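Local coordinates for protein mRNA transport regulator MTR2 (Candida albicans, PDB 1Q42) that takes part in nuclear export, affecting mRNA transport from the nucleus to the cytoplasm, and interacts with MEX67, at residues C87-Q90 against F91-K94. Sequence-based numbering, arbitrary orientation.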
ATOM      1  N   CYS A  87      -4.970  -3.164  12.974  1.00 24.54           N
ATOM      2  CA  CYS A  87      -5.193  -2.251  11.869  1.00 23.75           C
ATOM      3  C   CYS A  87      -4.558  -2.723  10.579  1.00 22.27           C
ATOM      4  O   CYS A  87      -5.125  -2.510   9.524  1.00 21.59           O
ATOM      5  CB  CYS A  87      -4.689  -0.864  12.236  1.00 24.11           C
ATOM      6  SG  CYS A  87      -5.791  -0.098  13.459  1.00 29.41           S
ATOM      7  N   LYS A  88      -3.374  -3.327  10.654  1.00 21.18           N
ATOM      8  CA  LYS A  88      -2.711  -3.805   9.436  1.00 20.81           C
ATOM      9  C   LYS A  88      -3.583  -4.841   8.741  1.00 20.19           C
ATOM     10  O   LYS A  88      -3.784  -4.808   7.517  1.00 19.81           O
ATOM     11  CB  LYS A  88      -1.361  -4.430   9.769  1.00 21.16           C
ATOM     12  CG  LYS A  88      -0.647  -5.013   8.565  1.00 21.97           C
ATOM     13  CD  LYS A  88       0.792  -5.340   8.892  1.00 21.25           C
ATOM     14  CE  LYS A  88       1.544  -5.885   7.674  1.00 23.03           C
ATOM     15  NZ  LYS A  88       2.916  -6.346   8.047  1.00 22.89           N
ATOM     16  N   LEU A  89      -4.110  -5.762   9.528  1.00 20.24           N
ATOM     17  CA  LEU A  89      -4.946  -6.841   8.976  1.00 20.80           C
ATOM     18  C   LEU A  89      -6.212  -6.302   8.358  1.00 20.23           C
ATOM     19  O   LEU A  89      -6.588  -6.696   7.258  1.00 20.69           O
ATOM     20  CB  LEU A  89      -5.282  -7.865  10.062  1.00 21.21           C
ATOM     21  CG  LEU A  89      -6.184  -9.045   9.688  1.00 23.48           C
ATOM     22  CD1 LEU A  89      -5.699  -9.736   8.411  1.00 24.95           C
ATOM     23  CD2 LEU A  89      -6.245 -10.036  10.846  1.00 27.37           C
ATOM     24  N   GLN A  90      -6.886  -5.396   9.053  1.00 19.74           N
ATOM     25  CA  GLN A  90      -8.071  -4.766   8.495  1.00 19.29           C
ATOM     26  C   GLN A  90      -7.766  -4.039   7.180  1.00 18.81           C
ATOM     27  O   GLN A  90      -8.558  -4.109   6.244  1.00 19.17           O
ATOM     28  CB  GLN A  90      -8.697  -3.800   9.483  1.00 20.11           C
ATOM     29  CG  GLN A  90      -9.425  -4.477  10.596  1.00 19.89           C
ATOM     30  CD  GLN A  90     -10.085  -3.489  11.498  1.00 20.55           C
ATOM     31  OE1 GLN A  90     -10.945  -2.724  11.072  1.00 22.17           O
ATOM     32  NE2 GLN A  90      -9.650  -3.456  12.734  1.00 20.91           N
ATOM     33  N   PHE A  91      -6.629  -3.344   7.113  1.00 17.93           N
ATOM     34  CA  PHE A  91      -6.236  -2.674   5.863  1.00 17.91           C
ATOM     35  C   PHE A  91      -6.034  -3.682   4.750  1.00 18.46           C
ATOM     36  O   PHE A  91      -6.485  -3.467   3.610  1.00 18.80           O
ATOM     37  CB  PHE A  91      -4.968  -1.831   6.000  1.00 17.28           C
ATOM     38  CG  PHE A  91      -4.459  -1.339   4.688  1.00 16.73           C
ATOM     39  CD1 PHE A  91      -5.052  -0.249   4.080  1.00 17.26           C
ATOM     40  CD2 PHE A  91      -3.442  -2.001   4.030  1.00 17.99           C
ATOM     41  CE1 PHE A  91      -4.630   0.181   2.834  1.00 18.29           C
ATOM     42  CE2 PHE A  91      -3.026  -1.574   2.781  1.00 16.73           C
ATOM     43  CZ  PHE A  91      -3.619  -0.483   2.197  1.00 15.81           C
ATOM     44  N   GLN A  92      -5.365  -4.785   5.059  1.00 19.12           N
ATOM     45  CA  GLN A  92      -5.080  -5.783   4.024  1.00 19.77           C
ATOM     46  C   GLN A  92      -6.372  -6.379   3.491  1.00 19.95           C
ATOM     47  O   GLN A  92      -6.509  -6.602   2.281  1.00 19.77           O
ATOM     48  CB  GLN A  92      -4.172  -6.887   4.559  1.00 20.51           C
ATOM     49  CG  GLN A  92      -2.714  -6.472   4.625  1.00 20.93           C
ATOM     50  CD  GLN A  92      -1.823  -7.409   5.425  1.00 22.29           C
ATOM     51  OE1 GLN A  92      -2.297  -8.223   6.216  1.00 23.50           O
ATOM     52  NE2 GLN A  92      -0.510  -7.297   5.207  1.00 22.61           N
ATOM     53  N   LYS A  93      -7.336  -6.594   4.379  1.00 20.27           N
ATOM     54  CA  LYS A  93      -8.634  -7.149   3.967  1.00 21.45           C
ATOM     55  C   LYS A  93      -9.417  -6.154   3.095  1.00 21.03           C
ATOM     56  O   LYS A  93     -10.147  -6.548   2.175  1.00 21.67           O
ATOM     57  CB  LYS A  93      -9.452  -7.530   5.193  1.00 22.02           C
ATOM     58  CG  LYS A  93      -8.964  -8.772   5.894  1.00 24.23           C
ATOM     59  CD  LYS A  93      -9.866  -9.113   7.089  1.00 28.08           C
ATOM     60  CE  LYS A  93     -10.863 -10.203   6.786  1.00 30.00           C
ATOM     61  NZ  LYS A  93     -11.352 -10.872   8.038  1.00 30.46           N
ATOM     62  N   LYS A  94      -9.254  -4.867   3.379  1.00 21.38           N
ATOM     63  CA  LYS A  94      -9.912  -3.813   2.617  1.00 21.76           C
ATOM     64  C   LYS A  94      -9.277  -3.696   1.254  1.00 20.86           C
ATOM     65  O   LYS A  94      -9.971  -3.588   0.245  1.00 20.75           O
ATOM     66  CB  LYS A  94      -9.780  -2.455   3.322  1.00 22.74           C
ATOM     67  CG  LYS A  94     -10.826  -2.214   4.393  1.00 26.87           C
ATOM     68  CD  LYS A  94     -10.508  -0.951   5.199  1.00 32.38           C
ATOM     69  CE  LYS A  94     -11.739  -0.086   5.393  1.00 35.59           C
ATOM     70  NZ  LYS A  94     -12.670  -0.674   6.389  1.00 37.59           N
TER
HETATM   71  O   HOH W   1     -12.070  -2.968   8.656  1.00 36.55           O
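K88 meets Q92 one turn on in a local alpha-helical contact, part of helix 87-96 in this NTF2-fold protein. It is the last helix before the long strand 101-113. Four successive i to i+4 backbone bonds join C87-Q90 to F91-K94. F91 N reaches C87 O at 3.0 Å, and Q92 N reaches K88 O at 2.9 Å. K93 N and K94 N continue the pattern to the carbonyls of L89 and Q90.

The K88 chain is extended, with CG anti to the backbone N (chi1 177°). It crosses the Q92 side chain obliquely. Its CE lies 3.5 Å from Q92 NE2, a contact of methylene and amide. K88 NZ and Q92 NE2 both have partners elsewhere: NZ forms a salt bridge with E181 and hydrogen bonds to the carbonyls of S64 and L66, and NE2 bonds to the carbonyl of L62. Both buried side chains thus bind the helix to residues 62-66, and K88 also to E181.

In F91, chi1 of 171° swings the ring away from C87-Q90 to pack on I72 and V74 of strand 70-74, and on I79. K88 O lies at the edge of this ring, near its plane. F91 CB stays 3.5 Å from the same oxygen.

On the more exposed side, K93 CG rests 3.4 Å from L89 O. K93 NZ pairs with E85, and Q90 NE2 bonds to the carbonyls of I80 and E85. The amide's other end faces a water that donates to Q90 OE1 at 2.7 Å and accepts a weak bond from K94 NZ at 3.3 Å.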